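Local coordinates for cell wall surface anchor family protein (Streptococcus agalactiae serogroup V, PDB 3TW0), which forms the adhesive tip of the group B streptococcal pilus and probably mediates attachment to host surfaces through its metal-binding von Willebrand factor type A domain, at residues A[62-67]-A[100-105]; A[141-146]-A[175-180]; A[170-175]-A[320-325]; A[304-309]-A[342-347]. The protein carries 2 engineered substitutions. All coordinates share one frame; numbering follows the deposited sequence.

Contact 1. Residues A[62-67]-A[100-105]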
loop_
_atom_site.group_PDB
_atom_site.type_symbol
_atom_site.label_atom_id
_atom_site.label_comp_id
_atom_site.label_asym_id
_atom_site.label_seq_id
_atom_site.Cartn_x
_atom_site.Cartn_y
_atom_site.Cartn_z
ATOM N N ALA A 62 3.921 -1.220 5.566
ATOM C CA ALA A 62 3.952 -2.103 4.433
ATOM C C ALA A 62 2.501 -2.511 4.190
ATOM O O ALA A 62 1.709 -1.638 3.828
ATOM C CB ALA A 62 4.896 -3.267 4.673
ATOM N N SER A 63 2.118 -3.781 4.385
ATOM C CA SER A 63 0.694 -4.161 4.290
ATOM C C SER A 63 -0.144 -3.442 5.332
ATOM O O SER A 63 -1.381 -3.342 5.217
ATOM C CB SER A 63 0.515 -5.676 4.481
ATOM O OG SER A 63 1.131 -6.369 3.413
ATOM N N THR A 64 0.528 -3.017 6.398
ATOM C CA THR A 64 -0.114 -2.291 7.463
ATOM C C THR A 64 0.905 -1.411 8.139
ATOM O O THR A 64 2.068 -1.368 7.717
ATOM C CB THR A 64 -0.812 -3.238 8.465
ATOM O OG1 THR A 64 -1.553 -2.453 9.402
ATOM C CG2 THR A 64 0.214 -4.108 9.222
ATOM N N ILE A 65 0.471 -0.688 9.173
ATOM C CA ILE A 65 1.370 0.133 9.946
ATOM C C ILE A 65 2.225 -0.723 10.891
ATOM O O ILE A 65 1.676 -1.393 11.766
ATOM C CB ILE A 65 0.617 1.196 10.807
ATOM C CG1 ILE A 65 -0.293 2.078 9.939
ATOM C CG2 ILE A 65 1.624 2.057 11.549
ATOM C CD1 ILE A 65 0.369 2.507 8.619
ATOM N N PHE A 66 3.551 -0.627 10.760
ATOM C CA PHE A 66 4.440 -1.427 11.592
ATOM C C PHE A 66 4.667 -0.743 12.938
ATOM O O PHE A 66 5.655 -0.051 13.157
ATOM C CB PHE A 66 5.770 -1.774 10.890
ATOM C CG PHE A 66 5.635 -2.734 9.731
ATOM C CD1 PHE A 66 4.447 -3.392 9.469
ATOM C CD2 PHE A 66 6.721 -2.990 8.910
ATOM C CE1 PHE A 66 4.331 -4.264 8.400
ATOM C CE2 PHE A 66 6.632 -3.900 7.856
ATOM C CZ PHE A 66 5.444 -4.532 7.602
ATOM N N ASP A 67 3.730 -0.973 13.836
ATOM C CA ASP A 67 3.741 -0.352 15.134
ATOM C C ASP A 67 3.722 -1.376 16.268
ATOM O O ASP A 67 3.396 -1.031 17.390
ATOM C CB ASP A 67 2.502 0.532 15.259
ATOM C CG ASP A 67 1.225 -0.261 15.158
ATOM O OD1 ASP A 67 1.273 -1.508 14.932
ATOM O OD2 ASP A 67 0.163 0.377 15.279
ATOM N N ALA A 100 -0.065 -12.052 12.582
ATOM C CA ALA A 100 1.238 -11.932 13.248
ATOM C C ALA A 100 1.391 -10.605 13.957
ATOM O O ALA A 100 0.594 -9.678 13.741
ATOM C CB ALA A 100 2.385 -12.090 12.262
ATOM N N THR A 101 2.451 -10.518 14.771
ATOM C CA THR A 101 2.818 -9.301 15.453
ATOM C C THR A 101 3.864 -8.582 14.614
ATOM O O THR A 101 4.915 -9.152 14.280
ATOM C CB THR A 101 3.366 -9.616 16.870
ATOM O OG1 THR A 101 2.325 -10.238 17.639
ATOM C CG2 THR A 101 3.818 -8.358 17.582
ATOM N N THR A 102 3.576 -7.331 14.250
ATOM C CA THR A 102 4.475 -6.554 13.381
ATOM C C THR A 102 5.652 -6.086 14.206
ATOM O O THR A 102 5.543 -5.996 15.418
ATOM C CB THR A 102 3.753 -5.308 12.786
ATOM O OG1 THR A 102 3.188 -4.526 13.846
ATOM C CG2 THR A 102 2.627 -5.734 11.796
ATOM N N HIS A 103 6.776 -5.811 13.553
ATOM C CA HIS A 103 7.848 -5.030 14.142
ATOM C C HIS A 103 7.318 -3.639 14.526
ATOM O O HIS A 103 6.485 -3.068 13.833
ATOM C CB HIS A 103 8.947 -4.790 13.101
ATOM C CG HIS A 103 9.629 -6.029 12.606
ATOM N ND1 HIS A 103 10.310 -6.896 13.440
ATOM C CD2 HIS A 103 9.787 -6.515 11.351
ATOM C CE1 HIS A 103 10.845 -7.866 12.721
ATOM N NE2 HIS A 103 10.537 -7.664 11.452
ATOM N N ASN A 104 7.841 -3.082 15.607
ATOM C CA ASN A 104 7.523 -1.707 15.998
ATOM C C ASN A 104 8.573 -0.800 15.399
ATOM O O ASN A 104 9.599 -0.493 16.018
ATOM C CB ASN A 104 7.492 -1.536 17.510
ATOM C CG ASN A 104 6.964 -0.179 17.932
ATOM O OD1 ASN A 104 6.649 0.661 17.089
ATOM N ND2 ASN A 104 6.791 0.015 19.237
ATOM N N TYR A 105 8.305 -0.378 14.165
ATOM C CA TYR A 105 9.223 0.485 13.462
ATOM C C TYR A 105 8.650 1.911 13.417
ATOM O O TYR A 105 9.076 2.748 12.608
ATOM C CB TYR A 105 9.484 -0.062 12.045
ATOM C CG TYR A 105 10.342 -1.329 11.958
ATOM C CD1 TYR A 105 11.278 -1.665 12.948
ATOM C CD2 TYR A 105 10.240 -2.157 10.854
ATOM C CE1 TYR A 105 12.068 -2.828 12.826
ATOM C CE2 TYR A 105 10.998 -3.305 10.718
ATOM C CZ TYR A 105 11.917 -3.631 11.693
ATOM O OH TYR A 105 12.664 -4.769 11.517
#
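Phe66 and Thr102 form the close-packed half of this contact. The Phe66 ring presents CD1 to the methyl CG2 of Thr102 at 3.8 Å, and the same methyl meets CG2 of Thr64, so one threonine branch serves both residues. With OG1 between its backbone N and carbonyl carbon (chi1 54°), Thr102 turns its hydroxyl away from the ring, toward Asp67 and a hydrogen bond with the backbone oxygen of Thr69. On its other flank Phe66 runs side by side with Tyr105, CD2 to CD2 at 4.1 Å. The link between the backbones is the hydrogen bond from Tyr105 N to Phe66 O, 2.9 Å long and bent, its donor standing well above the carbonyl plane; Ser106 OG is hydrogen-bonded to the same oxygen. The other end is looser and less deeply buried: the amide of Asn104 lies against the backbone of Asp67, with OD1 3.6 Å from Asp67 CA, and Asp67 OD1 is hydrogen-bonded to Thr69 OG1. Phe66 is the centre of an inverse gamma turn, and Asp67 and Asn104 make a single beta bridge. The pairing joins the loop after strand 55-61 to the end of strand 97-101, within a von Willebrand factor type A domain.

Contact 2. Residues A[141-146]-A[175-180]. With MG (magnesium ion), chain E; ACT (acetate ion), chain F.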
loop_
_atom_site.group_PDB
_atom_site.type_symbol
_atom_site.label_atom_id
_atom_site.label_comp_id
_atom_site.label_asym_id
_atom_site.label_seq_id
_atom_site.Cartn_x
_atom_site.Cartn_y
_atom_site.Cartn_z
ATOM N N GLY A 141 4.197 -7.787 3.733
ATOM C CA GLY A 141 5.147 -6.936 2.997
ATOM C C GLY A 141 4.606 -6.265 1.740
ATOM O O GLY A 141 5.374 -5.830 0.912
ATOM N N ALA A 142 3.292 -6.149 1.614
ATOM C CA ALA A 142 2.686 -5.335 0.516
ATOM C C ALA A 142 2.941 -3.818 0.689
ATOM O O ALA A 142 3.469 -3.380 1.688
ATOM C CB ALA A 142 1.183 -5.636 0.411
ATOM N N THR A 143 2.569 -3.005 -0.300
ATOM C CA THR A 143 2.805 -1.549 -0.214
ATOM C C THR A 143 1.450 -0.835 -0.078
ATOM O O THR A 143 0.863 -0.406 -1.064
ATOM C CB THR A 143 3.627 -1.067 -1.414
ATOM O OG1 THR A 143 4.725 -1.969 -1.625
ATOM C CG2 THR A 143 4.193 0.360 -1.195
ATOM N N PHE A 144 0.918 -0.776 1.137
ATOM C CA PHE A 144 -0.401 -0.205 1.357
ATOM C C PHE A 144 -0.192 1.284 1.682
ATOM O O PHE A 144 -0.427 1.734 2.796
ATOM C CB PHE A 144 -1.122 -0.916 2.519
ATOM C CG PHE A 144 -2.614 -0.712 2.533
ATOM C CD1 PHE A 144 -3.224 0.201 1.673
ATOM C CD2 PHE A 144 -3.402 -1.401 3.441
ATOM C CE1 PHE A 144 -4.618 0.368 1.694
ATOM C CE2 PHE A 144 -4.801 -1.239 3.468
ATOM C CZ PHE A 144 -5.408 -0.369 2.587
ATOM N N THR A 145 0.331 2.012 0.716
ATOM C CA THR A 145 0.511 3.454 0.823
ATOM C C THR A 145 -0.707 4.229 1.327
ATOM O O THR A 145 -0.559 5.113 2.168
ATOM C CB THR A 145 1.032 4.010 -0.532
ATOM O OG1 THR A 145 2.300 3.383 -0.824
ATOM C CG2 THR A 145 1.266 5.523 -0.476
ATOM N N GLN A 146 -1.902 3.900 0.833
ATOM C CA GLN A 146 -3.096 4.654 1.220
ATOM C C GLN A 146 -3.276 4.644 2.742
ATOM O O GLN A 146 -3.464 5.679 3.372
ATOM C CB GLN A 146 -4.346 4.101 0.566
ATOM C CG GLN A 146 -5.643 4.880 0.926
ATOM C CD GLN A 146 -6.822 4.397 0.142
ATOM O OE1 GLN A 146 -6.713 3.433 -0.626
ATOM N NE2 GLN A 146 -7.971 5.061 0.306
ATOM N N VAL A 175 5.670 2.254 -5.566
ATOM C CA VAL A 175 4.778 1.270 -6.211
ATOM C C VAL A 175 3.781 0.669 -5.241
ATOM O O VAL A 175 4.078 -0.358 -4.598
ATOM C CB VAL A 175 5.558 0.140 -6.948
ATOM C CG1 VAL A 175 4.595 -0.773 -7.719
ATOM C CG2 VAL A 175 6.639 0.727 -7.892
ATOM N N PRO A 176 2.607 1.306 -5.095
ATOM C CA PRO A 176 1.620 0.751 -4.175
ATOM C C PRO A 176 0.958 -0.463 -4.775
ATOM O O PRO A 176 0.700 -0.504 -5.990
ATOM C CB PRO A 176 0.623 1.893 -3.992
ATOM C CG PRO A 176 0.641 2.597 -5.350
ATOM C CD PRO A 176 2.094 2.532 -5.771
ATOM N N THR A 177 0.663 -1.446 -3.932
ATOM C CA THR A 177 0.185 -2.743 -4.394
ATOM C C THR A 177 -0.980 -3.219 -3.528
ATOM O O THR A 177 -1.344 -4.390 -3.542
ATOM C CB THR A 177 1.301 -3.800 -4.293
ATOM O OG1 THR A 177 1.748 -3.861 -2.936
ATOM C CG2 THR A 177 2.493 -3.460 -5.179
ATOM N N MET A 178 -1.547 -2.297 -2.757
ATOM C CA MET A 178 -2.716 -2.568 -1.928
ATOM C C MET A 178 -3.422 -1.243 -1.844
ATOM O O MET A 178 -2.734 -0.225 -1.907
ATOM C CB MET A 178 -2.268 -2.981 -0.530
ATOM C CG MET A 178 -3.371 -3.572 0.306
ATOM S SD MET A 178 -2.693 -4.388 1.812
ATOM C CE MET A 178 -2.259 -6.024 1.153
ATOM N N SER A 179 -4.746 -1.258 -1.659
ATOM C CA SER A 179 -5.521 -0.022 -1.577
ATOM C C SER A 179 -6.874 -0.277 -0.973
ATOM O O SER A 179 -7.374 -1.412 -1.013
ATOM C CB SER A 179 -5.691 0.601 -2.985
ATOM O OG SER A 179 -6.521 -0.237 -3.774
ATOM N N TYR A 180 -7.485 0.758 -0.398
ATOM C CA TYR A 180 -8.913 0.621 -0.055
ATOM C C TYR A 180 -9.849 0.672 -1.276
ATOM O O TYR A 180 -9.577 1.398 -2.239
ATOM C CB TYR A 180 -9.320 1.616 1.052
ATOM C CG TYR A 180 -8.755 1.273 2.419
ATOM C CD1 TYR A 180 -9.142 0.098 3.071
ATOM C CD2 TYR A 180 -7.852 2.116 3.064
ATOM C CE1 TYR A 180 -8.619 -0.256 4.330
ATOM C CE2 TYR A 180 -7.330 1.782 4.335
ATOM C CZ TYR A 180 -7.731 0.592 4.958
ATOM O OH TYR A 180 -7.233 0.243 6.204
HETATM MG MG MG E . 6.763 -2.212 -2.098
HETATM C C ACT F . 5.506 -5.052 -2.218
HETATM O O ACT F . 6.472 -4.289 -2.044
HETATM O OXT ACT F . 4.413 -4.469 -2.392
HETATM C CH3 ACT F . 5.634 -6.569 -2.206
HETATM O O HOH W 1 -2.020 2.291 -1.443
HETATM O O HOH W 2 6.112 -2.197 -4.212
HETATM O O HOH W 3 7.201 -0.344 -2.265
#
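Thr143 and Thr177 converge on an acetate ion beside the bound magnesium ion. Thr143 OG1 binds the metal at 2.1 Å and also donates to acetate OXT; Thr177 OG1 donates to the same oxygen at 2.8 Å, so two hydroxyls grip one carboxylate oxygen while the other acetate oxygen binds the magnesium. Thr143 OG1 lies beside its own backbone N, anti to the carbonyl carbon (chi1 -46°), which directs it to the metal. Two waters, Ser20 and Ser22 complete the coordination, and one of those waters donates to Val175 O. This is the metal ion-dependent adhesion site of the von Willebrand factor type A fold, with the acetate, probably from the crystallisation liquor, where a ligand carboxylate would be expected by analogy with the inserted domains of integrins. Farther from the metal, Thr143 O accepts from Thr177 N at 3.1 Å in a nearly straight bond and more weakly from Met178 N. A water accepts from Gln146 N and donates to Met178 O. The extended Gln146 side chain, CG anti to the backbone N, brings OE1 to Tyr180 N at 2.8 Å, the donor well above the amide plane; Tyr180 OH pairs with Asp220. Between these polar groups Phe144 points its edge at the face of Tyr180, CZ over the ring centre and the planes at 55°. Met178 CG lies over a face of the Phe144 ring, and its sulfur makes an oblique Met-aromatic contact 4.2 Å from the ring centroid. Beyond the bend at the sulfur, CE touches Ala142 CB at 3.5 Å.

Contact 3. Residues A[170-175]-A[320-325]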
loop_
_atom_site.group_PDB
_atom_site.type_symbol
_atom_site.label_atom_id
_atom_site.label_comp_id
_atom_site.label_asym_id
_atom_site.label_seq_id
_atom_site.Cartn_x
_atom_site.Cartn_y
_atom_site.Cartn_z
ATOM N N HIS A 170 7.770 11.446 2.708
ATOM C CA HIS A 170 7.401 10.060 2.372
ATOM C C HIS A 170 8.499 9.463 1.543
ATOM O O HIS A 170 8.824 9.976 0.456
ATOM C CB HIS A 170 6.070 10.074 1.630
ATOM C CG HIS A 170 5.596 8.729 1.162
ATOM N ND1 HIS A 170 4.696 8.588 0.126
ATOM C CD2 HIS A 170 5.885 7.474 1.581
ATOM C CE1 HIS A 170 4.442 7.303 -0.060
ATOM N NE2 HIS A 170 5.144 6.609 0.814
ATOM N N VAL A 171 9.086 8.395 2.066
ATOM C CA VAL A 171 10.219 7.728 1.434
ATOM C C VAL A 171 9.833 6.319 0.992
ATOM O O VAL A 171 9.457 5.458 1.830
ATOM C CB VAL A 171 11.427 7.626 2.396
ATOM C CG1 VAL A 171 12.636 7.135 1.635
ATOM C CG2 VAL A 171 11.687 8.993 3.054
ATOM N N THR A 172 9.958 6.066 -0.306
ATOM C CA THR A 172 9.332 4.877 -0.898
ATOM C C THR A 172 9.934 4.616 -2.266
ATOM O O THR A 172 10.605 5.486 -2.827
ATOM C CB THR A 172 7.788 5.102 -1.006
ATOM O OG1 THR A 172 7.153 4.012 -1.684
ATOM C CG2 THR A 172 7.460 6.416 -1.752
ATOM N N ASP A 173 9.721 3.425 -2.807
ATOM C CA ASP A 173 10.095 3.174 -4.201
ATOM C C ASP A 173 8.936 3.479 -5.174
ATOM O O ASP A 173 9.069 3.329 -6.388
ATOM C CB ASP A 173 10.665 1.748 -4.387
ATOM C CG ASP A 173 9.636 0.664 -4.091
ATOM O OD1 ASP A 173 8.430 0.958 -4.152
ATOM O OD2 ASP A 173 10.026 -0.482 -3.829
ATOM N N GLY A 174 7.810 3.937 -4.618
ATOM C CA GLY A 174 6.703 4.466 -5.417
ATOM C C GLY A 174 5.749 3.488 -6.073
ATOM O O GLY A 174 5.065 3.845 -7.047
ATOM N N VAL A 175 5.670 2.254 -5.566
ATOM C CA VAL A 175 4.778 1.270 -6.211
ATOM C C VAL A 175 3.781 0.669 -5.241
ATOM O O VAL A 175 4.078 -0.358 -4.598
ATOM C CB VAL A 175 5.558 0.140 -6.948
ATOM C CG1 VAL A 175 4.595 -0.773 -7.719
ATOM C CG2 VAL A 175 6.639 0.727 -7.892
ATOM N N ILE A 320 3.558 18.004 1.291
ATOM C CA ILE A 320 3.912 16.599 1.193
ATOM C C ILE A 320 5.063 16.448 0.218
ATOM O O ILE A 320 4.939 16.797 -0.973
ATOM C CB ILE A 320 2.715 15.676 0.830
ATOM C CG1 ILE A 320 1.509 15.903 1.781
ATOM C CG2 ILE A 320 3.170 14.201 0.871
ATOM C CD1 ILE A 320 0.423 16.837 1.234
ATOM N N PHE A 321 6.189 15.962 0.745
ATOM C CA PHE A 321 7.372 15.709 -0.055
ATOM C C PHE A 321 7.586 14.207 -0.190
ATOM O O PHE A 321 7.540 13.487 0.814
ATOM C CB PHE A 321 8.630 16.340 0.580
ATOM C CG PHE A 321 8.554 17.833 0.781
ATOM C CD1 PHE A 321 7.498 18.587 0.283
ATOM C CD2 PHE A 321 9.565 18.494 1.471
ATOM C CE1 PHE A 321 7.443 19.987 0.471
ATOM C CE2 PHE A 321 9.519 19.884 1.657
ATOM C CZ PHE A 321 8.452 20.631 1.147
ATOM N N THR A 322 7.840 13.748 -1.418
ATOM C CA THR A 322 8.089 12.344 -1.676
ATOM C C THR A 322 9.521 12.099 -2.204
ATOM O O THR A 322 9.965 12.739 -3.171
ATOM C CB THR A 322 7.054 11.763 -2.649
ATOM O OG1 THR A 322 5.759 12.197 -2.267
ATOM C CG2 THR A 322 7.038 10.236 -2.604
ATOM N N VAL A 323 10.218 11.161 -1.585
ATOM C CA VAL A 323 11.583 10.814 -1.976
ATOM C C VAL A 323 11.642 9.401 -2.534
ATOM O O VAL A 323 11.348 8.429 -1.832
ATOM C CB VAL A 323 12.581 11.054 -0.833
ATOM C CG1 VAL A 323 13.922 10.324 -1.072
ATOM C CG2 VAL A 323 12.814 12.545 -0.705
ATOM N N GLY A 324 11.999 9.316 -3.811
ATOM C CA GLY A 324 12.063 8.051 -4.536
ATOM C C GLY A 324 13.355 7.286 -4.369
ATOM O O GLY A 324 14.446 7.809 -4.560
ATOM N N ILE A 325 13.251 6.024 -4.021
ATOM C CA ILE A 325 14.463 5.243 -3.826
ATOM C C ILE A 325 14.555 4.073 -4.795
ATOM O O ILE A 325 13.685 3.209 -4.808
ATOM C CB ILE A 325 14.583 4.752 -2.367
ATOM C CG1 ILE A 325 14.608 5.958 -1.414
ATOM C CG2 ILE A 325 15.827 3.842 -2.199
ATOM C CD1 ILE A 325 15.627 5.870 -0.367
HETATM O O HOH W 4 3.766 11.105 -0.631
#
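His170 is hydrogen-bonded to the neighbouring strand through both its backbone polar atoms: its N donates to Phe321 O at 2.8 Å, and its O accepts from Val323 N at 2.7 Å. The pattern continues as Thr172 N donates to Val323 O at 3.1 Å and Thr172 O receives Ile325 N. The first three bonds run nearly along the C=O axis, whereas the donor of the last is tilted 30° from the carbonyl plane, where both strands are ending. Outward from the backbone, one water lies in the plane of the His170 ring at its edge, joining ND1 to Thr322 OG1 at 2.8 Å from each; Thr322 OG1 is also hydrogen-bonded to Ser346, and His170 NE2 to Tyr61 OH, so both ring nitrogens have partners. Strands 165-172 and 319-324 are parallel neighbours in the central sheet of the Rossmann-like von Willebrand factor type A fold, and the loop after the first carries Asp173 to the metal site. There Thr172 OG1 accepts from Gly174 N in an ST turn and is hydrogen-bonded to Asp18, while Asp173 OD2 is hydrogen-bonded to Ser22, a ligand of the magnesium ion. Packing differs on the two faces of the sheet. On the face of His170, Thr172 and Thr322, the threonine methyls meet CG2 to CG2 at 3.9 Å, and Thr172 CG2 also lies over a face of the imidazole, toward its rim. On the face of Val171 and Val323, Val171 CG1, anti to its backbone N (chi1 -171°), packs 3.8 Å from Ile325 CD1, where both side chains also touch helix 33-48.

Contact 4. Residues A[304-309]-A[342-347]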
loop_
_atom_site.group_PDB
_atom_site.type_symbol
_atom_site.label_atom_id
_atom_site.label_comp_id
_atom_site.label_asym_id
_atom_site.label_seq_id
_atom_site.Cartn_x
_atom_site.Cartn_y
_atom_site.Cartn_z
ATOM N N PRO A 304 -6.666 4.584 -6.938
ATOM C CA PRO A 304 -7.463 4.859 -5.743
ATOM C C PRO A 304 -6.657 5.567 -4.678
ATOM O O PRO A 304 -7.221 6.394 -3.948
ATOM C CB PRO A 304 -7.931 3.452 -5.278
ATOM C CG PRO A 304 -7.019 2.476 -6.042
ATOM C CD PRO A 304 -6.761 3.170 -7.346
ATOM N N THR A 305 -5.346 5.309 -4.619
ATOM C CA THR A 305 -4.525 6.012 -3.634
ATOM C C THR A 305 -4.435 7.550 -3.890
ATOM O O THR A 305 -4.511 8.343 -2.932
ATOM C CB THR A 305 -3.126 5.397 -3.513
ATOM O OG1 THR A 305 -3.242 3.972 -3.280
ATOM C CG2 THR A 305 -2.382 6.029 -2.371
ATOM N N THR A 306 -4.227 7.927 -5.152
ATOM C CA THR A 306 -4.156 9.348 -5.588
ATOM C C THR A 306 -5.482 10.067 -5.320
ATOM O O THR A 306 -5.500 11.187 -4.786
ATOM C CB THR A 306 -3.771 9.458 -7.101
ATOM O OG1 THR A 306 -2.528 8.789 -7.324
ATOM C CG2 THR A 306 -3.626 10.929 -7.551
ATOM N N LEU A 307 -6.580 9.396 -5.646
ATOM C CA LEU A 307 -7.898 9.935 -5.404
ATOM C C LEU A 307 -8.116 10.139 -3.911
ATOM O O LEU A 307 -8.630 11.176 -3.475
ATOM C CB LEU A 307 -8.970 9.047 -6.027
ATOM C CG LEU A 307 -9.100 9.010 -7.553
ATOM C CD1 LEU A 307 -9.963 7.822 -7.961
ATOM C CD2 LEU A 307 -9.665 10.341 -8.143
ATOM N N TYR A 308 -7.689 9.173 -3.100
ATOM C CA TYR A 308 -7.819 9.363 -1.674
ATOM C C TYR A 308 -6.946 10.529 -1.214
ATOM O O TYR A 308 -7.384 11.359 -0.406
ATOM C CB TYR A 308 -7.439 8.102 -0.873
ATOM C CG TYR A 308 -7.162 8.499 0.537
ATOM C CD1 TYR A 308 -8.191 8.635 1.454
ATOM C CD2 TYR A 308 -5.878 8.859 0.917
ATOM C CE1 TYR A 308 -7.942 9.075 2.749
ATOM C CE2 TYR A 308 -5.610 9.304 2.200
ATOM C CZ TYR A 308 -6.642 9.402 3.108
ATOM O OH TYR A 308 -6.331 9.843 4.376
ATOM N N PHE A 309 -5.719 10.593 -1.723
ATOM C CA PHE A 309 -4.790 11.668 -1.373
ATOM C C PHE A 309 -5.424 13.022 -1.703
ATOM O O PHE A 309 -5.506 13.913 -0.852
ATOM C CB PHE A 309 -3.468 11.496 -2.121
ATOM C CG PHE A 309 -2.436 12.557 -1.805
ATOM C CD1 PHE A 309 -1.547 12.399 -0.728
ATOM C CD2 PHE A 309 -2.346 13.721 -2.589
ATOM C CE1 PHE A 309 -0.595 13.404 -0.425
ATOM C CE2 PHE A 309 -1.415 14.711 -2.295
ATOM C CZ PHE A 309 -0.525 14.550 -1.231
ATOM N N MET A 342 4.262 8.959 -7.567
ATOM C CA MET A 342 4.854 9.687 -6.475
ATOM C C MET A 342 4.622 11.171 -6.555
ATOM O O MET A 342 4.342 11.811 -5.537
ATOM C CB MET A 342 6.343 9.356 -6.328
ATOM C CG MET A 342 6.595 7.971 -5.700
ATOM S SD MET A 342 8.356 7.531 -5.605
ATOM C CE MET A 342 8.791 8.400 -4.121
ATOM N N GLN A 343 4.701 11.701 -7.774
ATOM C CA GLN A 343 4.426 13.118 -8.059
ATOM C C GLN A 343 2.979 13.399 -7.753
ATOM O O GLN A 343 2.676 14.428 -7.151
ATOM C CB GLN A 343 4.718 13.442 -9.539
ATOM C CG GLN A 343 6.197 13.591 -9.856
ATOM C CD GLN A 343 6.519 13.522 -11.359
ATOM O OE1 GLN A 343 5.744 13.003 -12.169
ATOM N NE2 GLN A 343 7.688 14.038 -11.720
ATOM N N SER A 344 2.100 12.465 -8.141
ATOM C CA SER A 344 0.643 12.565 -7.892
ATOM C C SER A 344 0.270 12.726 -6.413
ATOM O O SER A 344 -0.748 13.352 -6.105
ATOM C CB SER A 344 -0.127 11.377 -8.493
ATOM O OG SER A 344 -0.165 10.264 -7.586
ATOM N N ILE A 345 1.093 12.169 -5.511
ATOM C CA ILE A 345 0.830 12.239 -4.063
ATOM C C ILE A 345 1.858 13.097 -3.297
ATOM O O ILE A 345 2.201 12.817 -2.130
ATOM C CB ILE A 345 0.679 10.827 -3.445
ATOM C CG1 ILE A 345 2.003 10.044 -3.482
ATOM C CG2 ILE A 345 -0.526 10.088 -4.150
ATOM C CD1 ILE A 345 2.031 8.732 -2.568
ATOM N N SER A 346 2.367 14.119 -3.982
ATOM C CA SER A 346 3.217 15.147 -3.400
ATOM C C SER A 346 2.509 16.479 -3.596
ATOM O O SER A 346 1.624 16.587 -4.455
ATOM C CB SER A 346 4.566 15.182 -4.113
ATOM O OG SER A 346 5.209 13.920 -4.077
ATOM N N SER A 347 2.878 17.471 -2.793
ATOM C CA SER A 347 2.312 18.817 -2.890
ATOM C C SER A 347 2.353 19.382 -4.307
ATOM O O SER A 347 1.346 19.854 -4.806
ATOM C CB SER A 347 3.026 19.770 -1.929
ATOM O OG SER A 347 2.689 19.464 -0.601
#
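Two helices of the alpha/beta fold meet here, helix 302-312 touching the C-terminal end of helix 335-344, with Phe309 and Thr306 as the main contributors from the first. Phe309 lays one face of its ring against the backbone of Ile345: Ile345 CA sits over the Phe309 ring centre, 3.7 Å from the centroid and 8° off the normal, a CH-pi contact. The CG of Phe309 is anti to the backbone N (chi1 -179°), which carries the ring out from its own helix to this point. Ile345 CG2 adds an apolar contact with Phe309 CB at 3.8 Å, and Ile345 O approaches Phe309 CE1 at 3.3 Å. Nearer the start of helix 302-312, the hydroxyls of Thr306 and Ser344 meet tip to tip, OG1 to OG at 2.8 Å. Each has a backbone carbonyl of its own helix as a further partner, Gly302 O for Thr306 and Phe341 O for Ser344. Ile345 is the first residue after helix 335-344 to leave helical geometry. Just beyond, Ser346 OG donates to Met342 O at 2.7 Å and is also hydrogen-bonded to Thr322 OG1. An aromatic side chain packed on the C-terminal end of a neighbouring helix joins the two helices of this von Willebrand factor type A domain.

Overall arrangement
From the N terminus, contact 1 comes first, closing the excursion that leaves strand 55-61 and returns after strand 97-101. Contact 2 opens only after it has closed, and spans helix 145-159 and strand 165-172; the two touch where Ala62 and Ser63 meet Ala142 and Phe144. Contact 3 crosses contact 2, sharing Val175, and reaches over about 145 residues to pair strand 165-172 with strand 319-324. Contact 4 crosses contact 3 in turn, since strand 319-324 lies between its two helices while 170-175 precedes both; the two touch where Ser346 probably hydrogen-bonds to Thr322. Contact 2 also packs against contact 4, so the metal-site loops, central sheet and helices 302-312 and 335-344 are joined.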